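DUF917 domain-containing protein (Chromobacterium violaceum, PDB 2O3I) is of unknown function but belongs to the DUF917 (S-Me-THD-like) family, with N- and C-terminal domains of that family in one chain. Local coordinates at residues G41-T46 with A121-L126; F3-S8 with V49-V54; M64-G69 with V105-G110. The protein carries 2 engineered substitutions. All blocks are in the same frame, centred on the assembly; numbering follows the deposited sequence.

Interaction 1 (G41-T46 with A121-L126); sequences GDYYPT and AAKLGL
K123 NZ donates a hydrogen bond of 2.8 Å to Y43 O. The ammonium lies in the carbonyl plane, on a lone pair, with a C=O...N angle of 129°. The same NZ sits over the centre of the Y43 ring, 4.1 Å from the centroid and 12° off the ring normal. This is a cation-pi contact. One tyrosine therefore meets the ammonium twice, once with its carbonyl and once with its ring face. The lysine chain bends at chi2 and is extended beyond it. Its CE also lies over the ring in a CH-pi contact. CG of Y43 is anti to the backbone N, chi1 -166°, and the two side chains cross at about a right angle. The Y43 hydroxyl is hydrogen-bonded to N81 OD1, and W79 meets the Y43 ring.

The contact joins the loop between helix 28-35 and strand 49-52 to the last turn of helix 111-124. G125, with positive phi, is the first residue to leave that helix. Y43 CD1 stands 3.4 Å above the plane of the Y44 ring, over its centre. F38 meets Y44 edge-to-face. Across the contact, Y44 CD2 lies 4.3 Å from A122 CB, and the backbone N of K123 is at the ring edge.

Further along the loop, P45 and T46 lie against the carbonyl side of the helix. T46 CG2 is 3.4 Å from A122 O. P45 CG approaches the same oxygen at 3.7 Å.

Interaction 2 (F3-S8 with V49-V54); sequences FELSPS and VRVVDV
F3 lays one face of its ring over V51. V51 CB is 3.8 Å from the ring centroid, a CH-pi contact offset toward the rim. F3 CG stands between the backbone N and the carbonyl carbon, chi1 66°, and the ring beyond it lies over V51. The two methyls of V51 divide their contacts. CG1 meets F3 CZ at 3.6 Å, while CG2 touches both F3 CE1 and L5 CG. L5 also packs on V49, CB to CB at 3.8 Å.

These side chains share one face of an antiparallel pair, strand 3-5 with strand 49-52. F3-V51 and L5-V49 are hydrogen-bonded pairs, each closed by two backbone bonds. The bond from V51 N to F3 O is 2.8 Å long, and that from F3 N to V51 O is 3.1 Å. L5 and V49 exchange bonds of 2.8 Å between each N and the other residue's O. E4-R50 is the non-hydrogen-bonded pair between them. There E4 CA makes a CA-H...O contact of 3.0 Å with V49 O, which also accepts the L5 amide.

Strand 3-5 is an edge strand of the mixed sheet within this chain, and strand 127-129 flanks 49-52 on its other side. Helix 111-124 touches L5 and V49 through S118. L226, S227 and L230 of helix 225-237 cover F3 and L5.

F3, L5, V49 and V51 give the apolar face its packing, while E4 and R50 put charged, exposed side chains on the other. Their charged atoms are not in contact, so backbone bonds and apolar packing carry the pairing.

Interaction 3 (M64-G69 with V105-G110); sequences MVAYMG and VAPESG
P107 packs its ring against the side chains of selenomethionine M64 and of A66. This is the C-terminal end of a beta-alpha-beta crossover: strand 61-69, helix 81-96, strand 101-105. M64 CG and SE each lie 3.7 Å from P107 CB, and the two side chains cross at about a right angle. The M64 chain leaves with CG anti to the backbone N, chi1 178°, then bends at chi2 and chi3. A66 CB meets the other end of the proline ring, 3.7 Å from P107 CD. V65 O packs on the same CD at 3.5 Å.

Here the two parallel strands part. V105 still pairs with M64 as a parallel bridge. After it the chain turns into the loop that leads to helix 111-124. V105 CG1 lies 4.3 Å from M64 CB, on the same face of the sheet. On its far side strand 61-69 is hydrogen-bonded through its backbone to strand 203-211, whose L206, M208 and W209 also touch M64. Every residue that touches across this contact is buried.

The polar edge is backbone. V105 O faces M64 CA at 3.3 Å in a CA-H...O contact. The same oxygen accepts the V65 amide at 3.1 Å, with the donor tilted 28° from the carbonyl plane.

From the N terminus, strand 3-5 pairs with 49-52 in interaction 2 and closes a loop that holds helices 10-19 and 28-35. Interaction 1 opens within that loop, at 41-46, and closes at 121-126, so the two cross along the chain. They also touch in space: A122 CB is 4.0 Å from V49 CG2. Interaction 3 starts after interaction 2 has closed, and both its segments fall between those of interaction 1. Its nearest atoms are about 6 Å from interaction 1 and about 7 Å from interaction 2. Interactions 2 and 3 reach the same mixed sheet, one at its edge, one inside. Interaction 1 ties a loop to helix 111-124.

Interaction 1 (G41-T46 with A121-L126)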
ATOM      1  N   GLY A  41      12.552  12.739 -31.533  1.00 31.45           N
ATOM      2  CA  GLY A  41      11.341  13.473 -31.836  1.00 32.26           C
ATOM      3  C   GLY A  41      10.878  14.294 -30.652  1.00 32.82           C
ATOM      4  O   GLY A  41      11.685  14.737 -29.834  1.00 34.96           O
ATOM      5  N   ASP A  42       9.573  14.504 -30.558  1.00 32.82           N
ATOM      6  CA  ASP A  42       9.013  15.271 -29.458  1.00 32.22           C
ATOM      7  C   ASP A  42       9.270  14.543 -28.141  1.00 30.52           C
ATOM      8  O   ASP A  42       9.862  15.104 -27.223  1.00 31.00           O
ATOM      9  CB  ASP A  42       7.507  15.456 -29.646  1.00 32.99           C
ATOM     10  CG  ASP A  42       6.918  16.436 -28.652  1.00 35.63           C
ATOM     11  OD1 ASP A  42       5.796  16.193 -28.166  1.00 38.49           O
ATOM     12  OD2 ASP A  42       7.576  17.458 -28.363  1.00 38.04           O
ATOM     13  N   TYR A  43       8.834  13.288 -28.061  1.00 29.59           N
ATOM     14  CA  TYR A  43       9.004  12.498 -26.843  1.00 30.13           C
ATOM     15  C   TYR A  43      10.473  12.193 -26.503  1.00 29.64           C
ATOM     16  O   TYR A  43      10.915  12.483 -25.394  1.00 30.14           O
ATOM     17  CB  TYR A  43       8.190  11.203 -26.945  1.00 29.37           C
ATOM     18  CG  TYR A  43       8.019  10.461 -25.629  1.00 32.42           C
ATOM     19  CD1 TYR A  43       9.014   9.602 -25.146  1.00 30.94           C
ATOM     20  CD2 TYR A  43       6.851  10.611 -24.869  1.00 32.20           C
ATOM     21  CE1 TYR A  43       8.845   8.905 -23.944  1.00 33.10           C
ATOM     22  CE2 TYR A  43       6.676   9.923 -23.663  1.00 33.30           C
ATOM     23  CZ  TYR A  43       7.674   9.072 -23.212  1.00 33.64           C
ATOM     24  OH  TYR A  43       7.494   8.377 -22.043  1.00 35.50           O
ATOM     25  N   TYR A  44      11.226  11.623 -27.442  1.00 28.15           N
ATOM     26  CA  TYR A  44      12.636  11.311 -27.196  1.00 27.66           C
ATOM     27  C   TYR A  44      13.552  12.354 -27.831  1.00 28.49           C
ATOM     28  O   TYR A  44      13.723  12.385 -29.049  1.00 28.21           O
ATOM     29  CB  TYR A  44      12.992   9.925 -27.745  1.00 24.08           C
ATOM     30  CG  TYR A  44      12.274   8.782 -27.065  1.00 23.62           C
ATOM     31  CD1 TYR A  44      11.226   8.113 -27.703  1.00 22.33           C
ATOM     32  CD2 TYR A  44      12.639   8.370 -25.777  1.00 21.32           C
ATOM     33  CE1 TYR A  44      10.558   7.056 -27.079  1.00 20.95           C
ATOM     34  CE2 TYR A  44      11.976   7.317 -25.143  1.00 21.29           C
ATOM     35  CZ  TYR A  44      10.935   6.668 -25.804  1.00 20.74           C
ATOM     36  OH  TYR A  44      10.252   5.654 -25.182  1.00 21.25           O
ATOM     37  N   PRO A  45      14.166  13.219 -27.010  1.00 29.15           N
ATOM     38  CA  PRO A  45      15.054  14.249 -27.560  1.00 30.98           C
ATOM     39  C   PRO A  45      16.325  13.685 -28.194  1.00 31.41           C
ATOM     40  O   PRO A  45      17.070  14.404 -28.851  1.00 31.63           O
ATOM     41  CB  PRO A  45      15.335  15.141 -26.352  1.00 28.41           C
ATOM     42  CG  PRO A  45      15.332  14.153 -25.220  1.00 30.81           C
ATOM     43  CD  PRO A  45      14.140  13.276 -25.537  1.00 28.80           C
ATOM     44  N   THR A  46      16.574  12.395 -28.004  1.00 33.53           N
ATOM     45  CA  THR A  46      17.757  11.793 -28.590  1.00 34.25           C
ATOM     46  C   THR A  46      17.519  10.362 -29.063  1.00 35.32           C
ATOM     47  O   THR A  46      16.663   9.644 -28.543  1.00 34.87           O
ATOM     48  CB  THR A  46      18.965  11.861 -27.616  1.00 34.08           C
ATOM     49  OG1 THR A  46      20.130  11.370 -28.279  1.00 35.08           O
ATOM     50  CG2 THR A  46      18.715  11.043 -26.368  1.00 34.66           C
ATOM     51  N   ALA A 121      16.609   6.727 -19.822  1.00 21.70           N
ATOM     52  CA  ALA A 121      17.853   7.489 -19.896  1.00 24.96           C
ATOM     53  C   ALA A 121      17.825   8.444 -21.100  1.00 26.09           C
ATOM     54  O   ALA A 121      18.198   9.611 -20.991  1.00 27.33           O
ATOM     55  CB  ALA A 121      19.044   6.536 -20.007  1.00 22.11           C
ATOM     56  N   ALA A 122      17.383   7.936 -22.245  1.00 27.05           N
ATOM     57  CA  ALA A 122      17.295   8.740 -23.462  1.00 29.55           C
ATOM     58  C   ALA A 122      16.345   9.910 -23.251  1.00 30.58           C
ATOM     59  O   ALA A 122      16.591  11.017 -23.719  1.00 32.66           O
ATOM     60  CB  ALA A 122      16.798   7.881 -24.619  1.00 28.26           C
ATOM     61  N   LYS A 123      15.257   9.646 -22.537  1.00 30.60           N
ATOM     62  CA  LYS A 123      14.246  10.649 -22.256  1.00 30.34           C
ATOM     63  C   LYS A 123      14.694  11.723 -21.262  1.00 30.65           C
ATOM     64  O   LYS A 123      14.342  12.894 -21.401  1.00 30.62           O
ATOM     65  CB  LYS A 123      12.990   9.953 -21.724  1.00 32.00           C
ATOM     66  CG  LYS A 123      11.870  10.887 -21.277  1.00 32.38           C
ATOM     67  CD  LYS A 123      11.273  11.669 -22.441  1.00 36.24           C
ATOM     68  CE  LYS A 123      10.059  12.489 -22.006  1.00 34.40           C
ATOM     69  NZ  LYS A 123       9.545  13.289 -23.139  1.00 33.52           N
ATOM     70  N   LEU A 124      15.476  11.331 -20.262  1.00 30.22           N
ATOM     71  CA  LEU A 124      15.913  12.275 -19.243  1.00 28.18           C
ATOM     72  C   LEU A 124      17.349  12.759 -19.380  1.00 28.57           C
ATOM     73  O   LEU A 124      17.808  13.585 -18.586  1.00 29.40           O
ATOM     74  CB  LEU A 124      15.716  11.655 -17.862  1.00 28.68           C
ATOM     75  CG  LEU A 124      14.288  11.200 -17.552  1.00 28.42           C
ATOM     76  CD1 LEU A 124      14.229  10.672 -16.134  1.00 29.68           C
ATOM     77  CD2 LEU A 124      13.325  12.361 -17.722  1.00 31.49           C
ATOM     78  N   GLY A 125      18.058  12.253 -20.382  1.00 27.28           N
ATOM     79  CA  GLY A 125      19.437  12.661 -20.576  1.00 28.14           C
ATOM     80  C   GLY A 125      20.383  12.021 -19.572  1.00 29.04           C
ATOM     81  O   GLY A 125      21.356  12.640 -19.134  1.00 28.87           O
ATOM     82  N   LEU A 126      20.103  10.772 -19.207  1.00 27.90           N
ATOM     83  CA  LEU A 126      20.942  10.058 -18.251  1.00 27.80           C
ATOM     84  C   LEU A 126      21.705   8.951 -18.958  1.00 27.64           C
ATOM     85  O   LEU A 126      21.548   8.737 -20.157  1.00 28.07           O
ATOM     86  CB  LEU A 126      20.081   9.436 -17.149  1.00 26.81           C
ATOM     87  CG  LEU A 126      19.004  10.329 -16.517  1.00 28.13           C
ATOM     88  CD1 LEU A 126      18.139   9.493 -15.590  1.00 27.50           C
ATOM     89  CD2 LEU A 126      19.647  11.476 -15.756  1.00 27.87           C
TER

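Interaction 2 (F3-S8 with V49-V54)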
ATOM      1  N   PHE A   3      29.942   2.973 -24.299  1.00 35.95           N
ATOM      2  CA  PHE A   3      29.378   2.797 -25.638  1.00 34.85           C
ATOM      3  C   PHE A   3      27.950   3.339 -25.733  1.00 34.51           C
ATOM      4  O   PHE A   3      27.410   3.854 -24.749  1.00 34.24           O
ATOM      5  CB  PHE A   3      29.444   1.313 -26.069  1.00 30.68           C
ATOM      6  CG  PHE A   3      28.577   0.380 -25.253  1.00 30.19           C
ATOM      7  CD1 PHE A   3      27.280   0.081 -25.657  1.00 29.19           C
ATOM      8  CD2 PHE A   3      29.074  -0.228 -24.103  1.00 28.59           C
ATOM      9  CE1 PHE A   3      26.491  -0.814 -24.931  1.00 28.84           C
ATOM     10  CE2 PHE A   3      28.296  -1.120 -23.370  1.00 28.74           C
ATOM     11  CZ  PHE A   3      27.001  -1.416 -23.787  1.00 29.19           C
ATOM     12  N   GLU A   4      27.344   3.254 -26.916  1.00 33.98           N
ATOM     13  CA  GLU A   4      25.983   3.751 -27.078  1.00 34.45           C
ATOM     14  C   GLU A   4      25.062   2.836 -27.873  1.00 33.71           C
ATOM     15  O   GLU A   4      25.508   2.037 -28.708  1.00 32.92           O
ATOM     16  CB  GLU A   4      25.987   5.164 -27.694  1.00 36.04           C
ATOM     17  CG  GLU A   4      26.596   5.283 -29.071  1.00 40.92           C
ATOM     18  CD  GLU A   4      26.681   6.732 -29.561  1.00 43.23           C
ATOM     19  OE1 GLU A   4      26.957   6.929 -30.761  1.00 43.32           O
ATOM     20  OE2 GLU A   4      26.479   7.670 -28.757  1.00 41.72           O
ATOM     21  N   LEU A   5      23.767   2.955 -27.594  1.00 30.43           N
ATOM     22  CA  LEU A   5      22.757   2.143 -28.260  1.00 28.91           C
ATOM     23  C   LEU A   5      21.938   3.002 -29.203  1.00 27.01           C
ATOM     24  O   LEU A   5      21.721   4.180 -28.942  1.00 28.46           O
ATOM     25  CB  LEU A   5      21.809   1.517 -27.232  1.00 28.38           C
ATOM     26  CG  LEU A   5      22.367   0.647 -26.106  1.00 26.94           C
ATOM     27  CD1 LEU A   5      21.269   0.419 -25.069  1.00 24.83           C
ATOM     28  CD2 LEU A   5      22.871  -0.672 -26.665  1.00 26.23           C
ATOM     29  N   SER A   6      21.479   2.399 -30.291  1.00 25.75           N
ATOM     30  CA  SER A   6      20.648   3.079 -31.272  1.00 25.50           C
ATOM     31  C   SER A   6      19.322   2.314 -31.288  1.00 25.80           C
ATOM     32  O   SER A   6      19.226   1.231 -30.719  1.00 26.32           O
ATOM     33  CB  SER A   6      21.296   3.016 -32.653  1.00 23.60           C
ATOM     34  OG  SER A   6      21.271   1.689 -33.157  1.00 28.44           O
ATOM     35  N   PRO A   7      18.280   2.867 -31.929  1.00 26.42           N
ATOM     36  CA  PRO A   7      17.009   2.137 -31.950  1.00 26.98           C
ATOM     37  C   PRO A   7      17.144   0.702 -32.471  1.00 27.06           C
ATOM     38  O   PRO A   7      16.577  -0.226 -31.900  1.00 26.51           O
ATOM     39  CB  PRO A   7      16.136   3.003 -32.846  1.00 28.88           C
ATOM     40  CG  PRO A   7      16.615   4.400 -32.496  1.00 26.71           C
ATOM     41  CD  PRO A   7      18.121   4.225 -32.484  1.00 26.14           C
ATOM     42  N   SER A   8      17.915   0.520 -33.537  1.00 27.04           N
ATOM     43  CA  SER A   8      18.090  -0.808 -34.121  1.00 27.79           C
ATOM     44  C   SER A   8      18.810  -1.793 -33.197  1.00 27.39           C
ATOM     45  O   SER A   8      18.809  -2.996 -33.443  1.00 25.54           O
ATOM     46  CB  SER A   8      18.829  -0.704 -35.453  1.00 28.44           C
ATOM     47  OG  SER A   8      20.154  -0.261 -35.257  1.00 34.78           O
ATOM     48  N   VAL A  49      21.578   6.113 -26.910  1.00 34.31           N
ATOM     49  CA  VAL A  49      21.545   5.811 -25.490  1.00 33.57           C
ATOM     50  C   VAL A  49      22.955   5.555 -24.977  1.00 32.45           C
ATOM     51  O   VAL A  49      23.614   4.593 -25.374  1.00 30.91           O
ATOM     52  CB  VAL A  49      20.665   4.569 -25.206  1.00 34.05           C
ATOM     53  CG1 VAL A  49      20.718   4.219 -23.735  1.00 33.45           C
ATOM     54  CG2 VAL A  49      19.225   4.840 -25.632  1.00 34.75           C
ATOM     55  N   ARG A  50      23.413   6.430 -24.094  1.00 31.74           N
ATOM     56  CA  ARG A  50      24.737   6.304 -23.514  1.00 32.62           C
ATOM     57  C   ARG A  50      24.735   5.207 -22.449  1.00 30.17           C
ATOM     58  O   ARG A  50      23.894   5.213 -21.546  1.00 26.09           O
ATOM     59  CB  ARG A  50      25.149   7.645 -22.902  1.00 36.09           C
ATOM     60  CG  ARG A  50      26.625   7.786 -22.566  1.00 42.04           C
ATOM     61  CD  ARG A  50      27.073   9.232 -22.816  1.00 49.35           C
ATOM     62  NE  ARG A  50      26.084  10.208 -22.347  1.00 54.93           N
ATOM     63  CZ  ARG A  50      25.839  10.486 -21.069  1.00 57.81           C
ATOM     64  NH1 ARG A  50      26.517   9.865 -20.107  1.00 59.93           N
ATOM     65  NH2 ARG A  50      24.901  11.372 -20.745  1.00 56.73           N
ATOM     66  N   VAL A  51      25.661   4.257 -22.581  1.00 28.62           N
ATOM     67  CA  VAL A  51      25.793   3.160 -21.626  1.00 30.02           C
ATOM     68  C   VAL A  51      27.185   3.232 -21.014  1.00 29.39           C
ATOM     69  O   VAL A  51      28.175   3.251 -21.737  1.00 29.22           O
ATOM     70  CB  VAL A  51      25.653   1.783 -22.301  1.00 31.56           C
ATOM     71  CG1 VAL A  51      25.651   0.690 -21.231  1.00 28.69           C
ATOM     72  CG2 VAL A  51      24.391   1.739 -23.155  1.00 29.80           C
ATOM     73  N   VAL A  52      27.259   3.262 -19.687  1.00 29.72           N
ATOM     74  CA  VAL A  52      28.541   3.354 -18.992  1.00 30.60           C
ATOM     75  C   VAL A  52      28.808   2.164 -18.065  1.00 31.38           C
ATOM     76  O   VAL A  52      27.875   1.491 -17.608  1.00 29.35           O
ATOM     77  CB  VAL A  52      28.611   4.653 -18.142  1.00 31.19           C
ATOM     78  CG1 VAL A  52      28.437   5.877 -19.035  1.00 30.75           C
ATOM     79  CG2 VAL A  52      27.529   4.637 -17.072  1.00 30.30           C
ATOM     80  N   ASP A  53      30.085   1.898 -17.795  1.00 32.50           N
ATOM     81  CA  ASP A  53      30.446   0.813 -16.892  1.00 32.79           C
ATOM     82  C   ASP A  53      30.342   1.348 -15.473  1.00 31.37           C
ATOM     83  O   ASP A  53      30.377   2.559 -15.251  1.00 27.49           O
ATOM     84  CB  ASP A  53      31.865   0.316 -17.158  1.00 36.53           C
ATOM     85  CG  ASP A  53      32.018  -0.296 -18.542  1.00 42.16           C
ATOM     86  OD1 ASP A  53      32.520   0.407 -19.449  1.00 42.84           O
ATOM     87  OD2 ASP A  53      31.622  -1.475 -18.722  1.00 43.36           O
ATOM     88  N   VAL A  54      30.200   0.441 -14.515  1.00 30.33           N
ATOM     89  CA  VAL A  54      30.070   0.831 -13.123  1.00 31.46           C
ATOM     90  C   VAL A  54      31.149   1.819 -12.677  1.00 32.39           C
ATOM     91  O   VAL A  54      30.842   2.809 -12.016  1.00 30.18           O
ATOM     92  CB  VAL A  54      30.092  -0.413 -12.199  1.00 30.66           C
ATOM     93  CG1 VAL A  54      30.001   0.012 -10.740  1.00 29.08           C
ATOM     94  CG2 VAL A  54      28.935  -1.349 -12.555  1.00 28.81           C
TER

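Interaction 3 (M64-G69 with V105-G110)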
HETATM    1  N   MSE A  64      17.505   2.651  -9.635  1.00 22.93           N
HETATM    2  CA  MSE A  64      16.991   1.495 -10.351  1.00 22.98           C
HETATM    3  C   MSE A  64      15.642   1.926 -10.911  1.00 22.91           C
HETATM    4  O   MSE A  64      14.870   2.590 -10.212  1.00 23.03           O
HETATM    5  CB  MSE A  64      16.810   0.319  -9.390  1.00 21.95           C
HETATM    6  CG  MSE A  64      16.220  -0.943 -10.015  1.00 25.12           C
HETATM    7 SE   MSE A  64      14.280  -0.912 -10.218  1.00 34.43          SE
HETATM    8  CE  MSE A  64      13.829  -2.019  -8.672  1.00 23.65           C
ATOM      9  N   VAL A  65      15.362   1.587 -12.168  1.00 20.55           N
ATOM     10  CA  VAL A  65      14.074   1.950 -12.751  1.00 21.87           C
ATOM     11  C   VAL A  65      13.499   0.774 -13.518  1.00 22.10           C
ATOM     12  O   VAL A  65      14.241  -0.010 -14.101  1.00 20.69           O
ATOM     13  CB  VAL A  65      14.179   3.190 -13.695  1.00 23.53           C
ATOM     14  CG1 VAL A  65      14.986   2.860 -14.956  1.00 21.73           C
ATOM     15  CG2 VAL A  65      12.791   3.657 -14.065  1.00 21.64           C
ATOM     16  N   ALA A  66      12.175   0.640 -13.508  1.00 22.70           N
ATOM     17  CA  ALA A  66      11.532  -0.464 -14.211  1.00 23.55           C
ATOM     18  C   ALA A  66      10.013  -0.364 -14.262  1.00 24.47           C
ATOM     19  O   ALA A  66       9.408   0.608 -13.800  1.00 24.98           O
ATOM     20  CB  ALA A  66      11.924  -1.790 -13.557  1.00 21.88           C
ATOM     21  N   TYR A  67       9.414  -1.385 -14.856  1.00 25.06           N
ATOM     22  CA  TYR A  67       7.970  -1.499 -14.940  1.00 27.42           C
ATOM     23  C   TYR A  67       7.658  -2.631 -13.966  1.00 27.64           C
ATOM     24  O   TYR A  67       8.445  -3.561 -13.811  1.00 25.11           O
ATOM     25  CB  TYR A  67       7.537  -1.881 -16.361  1.00 28.22           C
ATOM     26  CG  TYR A  67       6.908  -0.753 -17.146  1.00 28.29           C
ATOM     27  CD1 TYR A  67       7.344  -0.454 -18.437  1.00 28.36           C
ATOM     28  CD2 TYR A  67       5.863  -0.003 -16.614  1.00 29.04           C
ATOM     29  CE1 TYR A  67       6.757   0.559 -19.182  1.00 27.77           C
ATOM     30  CE2 TYR A  67       5.260   1.021 -17.355  1.00 28.96           C
ATOM     31  CZ  TYR A  67       5.715   1.293 -18.640  1.00 29.51           C
ATOM     32  OH  TYR A  67       5.128   2.292 -19.386  1.00 28.29           O
HETATM   33  N   MSE A  68       6.518  -2.535 -13.296  1.00 31.98           N
HETATM   34  CA  MSE A  68       6.105  -3.543 -12.324  1.00 35.19           C
HETATM   35  C   MSE A  68       4.592  -3.766 -12.467  1.00 35.33           C
HETATM   36  O   MSE A  68       3.847  -2.843 -12.815  1.00 30.93           O
HETATM   37  CB  MSE A  68       6.451  -3.051 -10.906  1.00 37.22           C
HETATM   38  CG  MSE A  68       6.064  -3.984  -9.764  1.00 43.07           C
HETATM   39 SE   MSE A  68       6.345  -3.169  -8.000  1.00 49.79          SE
HETATM   40  CE  MSE A  68       7.541  -4.483  -7.234  1.00 48.39           C
ATOM     41  N   GLY A  69       4.144  -4.993 -12.222  1.00 36.73           N
ATOM     42  CA  GLY A  69       2.725  -5.280 -12.326  1.00 39.83           C
ATOM     43  C   GLY A  69       2.359  -6.413 -13.264  1.00 42.66           C
ATOM     44  O   GLY A  69       3.208  -7.217 -13.653  1.00 42.39           O
ATOM     45  N   VAL A 105      19.473   2.228 -13.926  1.00 20.44           N
ATOM     46  CA  VAL A 105      19.976   0.872 -14.059  1.00 21.38           C
ATOM     47  C   VAL A 105      18.820  -0.128 -13.978  1.00 22.70           C
ATOM     48  O   VAL A 105      17.906   0.026 -13.162  1.00 22.55           O
ATOM     49  CB  VAL A 105      21.064   0.576 -12.966  1.00 19.80           C
ATOM     50  CG1 VAL A 105      20.464   0.718 -11.575  1.00 18.86           C
ATOM     51  CG2 VAL A 105      21.666  -0.815 -13.169  1.00 16.55           C
ATOM     52  N   ALA A 106      18.851  -1.136 -14.848  1.00 21.95           N
ATOM     53  CA  ALA A 106      17.805  -2.153 -14.862  1.00 24.07           C
ATOM     54  C   ALA A 106      17.895  -2.947 -13.570  1.00 23.43           C
ATOM     55  O   ALA A 106      18.975  -3.131 -13.023  1.00 23.80           O
ATOM     56  CB  ALA A 106      17.983  -3.088 -16.056  1.00 21.76           C
ATOM     57  N   PRO A 107      16.758  -3.427 -13.064  1.00 22.65           N
ATOM     58  CA  PRO A 107      16.829  -4.195 -11.823  1.00 21.50           C
ATOM     59  C   PRO A 107      17.433  -5.582 -12.032  1.00 22.70           C
ATOM     60  O   PRO A 107      18.137  -6.102 -11.165  1.00 20.98           O
ATOM     61  CB  PRO A 107      15.369  -4.264 -11.383  1.00 20.41           C
ATOM     62  CG  PRO A 107      14.626  -4.290 -12.693  1.00 23.08           C
ATOM     63  CD  PRO A 107      15.363  -3.245 -13.507  1.00 22.26           C
ATOM     64  N   GLU A 108      17.168  -6.156 -13.203  1.00 23.87           N
ATOM     65  CA  GLU A 108      17.607  -7.506 -13.551  1.00 24.60           C
ATOM     66  C   GLU A 108      17.788  -7.655 -15.064  1.00 24.37           C
ATOM     67  O   GLU A 108      17.567  -6.711 -15.820  1.00 23.14           O
ATOM     68  CB  GLU A 108      16.542  -8.501 -13.084  1.00 22.35           C
ATOM     69  CG  GLU A 108      15.127  -8.027 -13.429  1.00 24.79           C
ATOM     70  CD  GLU A 108      14.041  -9.035 -13.106  1.00 26.27           C
ATOM     71  OE1 GLU A 108      14.109  -9.672 -12.036  1.00 27.09           O
ATOM     72  OE2 GLU A 108      13.104  -9.179 -13.920  1.00 26.28           O
ATOM     73  N   SER A 109      18.197  -8.848 -15.492  1.00 24.92           N
ATOM     74  CA  SER A 109      18.377  -9.138 -16.914  1.00 24.44           C
ATOM     75  C   SER A 109      17.085  -9.697 -17.484  1.00 22.83           C
ATOM     76  O   SER A 109      16.559 -10.688 -16.984  1.00 23.58           O
ATOM     77  CB  SER A 109      19.492 -10.163 -17.132  1.00 23.81           C
ATOM     78  OG  SER A 109      20.768  -9.567 -17.030  1.00 23.81           O
ATOM     79  N   GLY A 110      16.581  -9.064 -18.536  1.00 22.22           N
ATOM     80  CA  GLY A 110      15.353  -9.526 -19.155  1.00 20.48           C
ATOM     81  C   GLY A 110      14.954  -8.609 -20.284  1.00 20.04           C
ATOM     82  O   GLY A 110      15.427  -7.478 -20.365  1.00 22.31           O
TER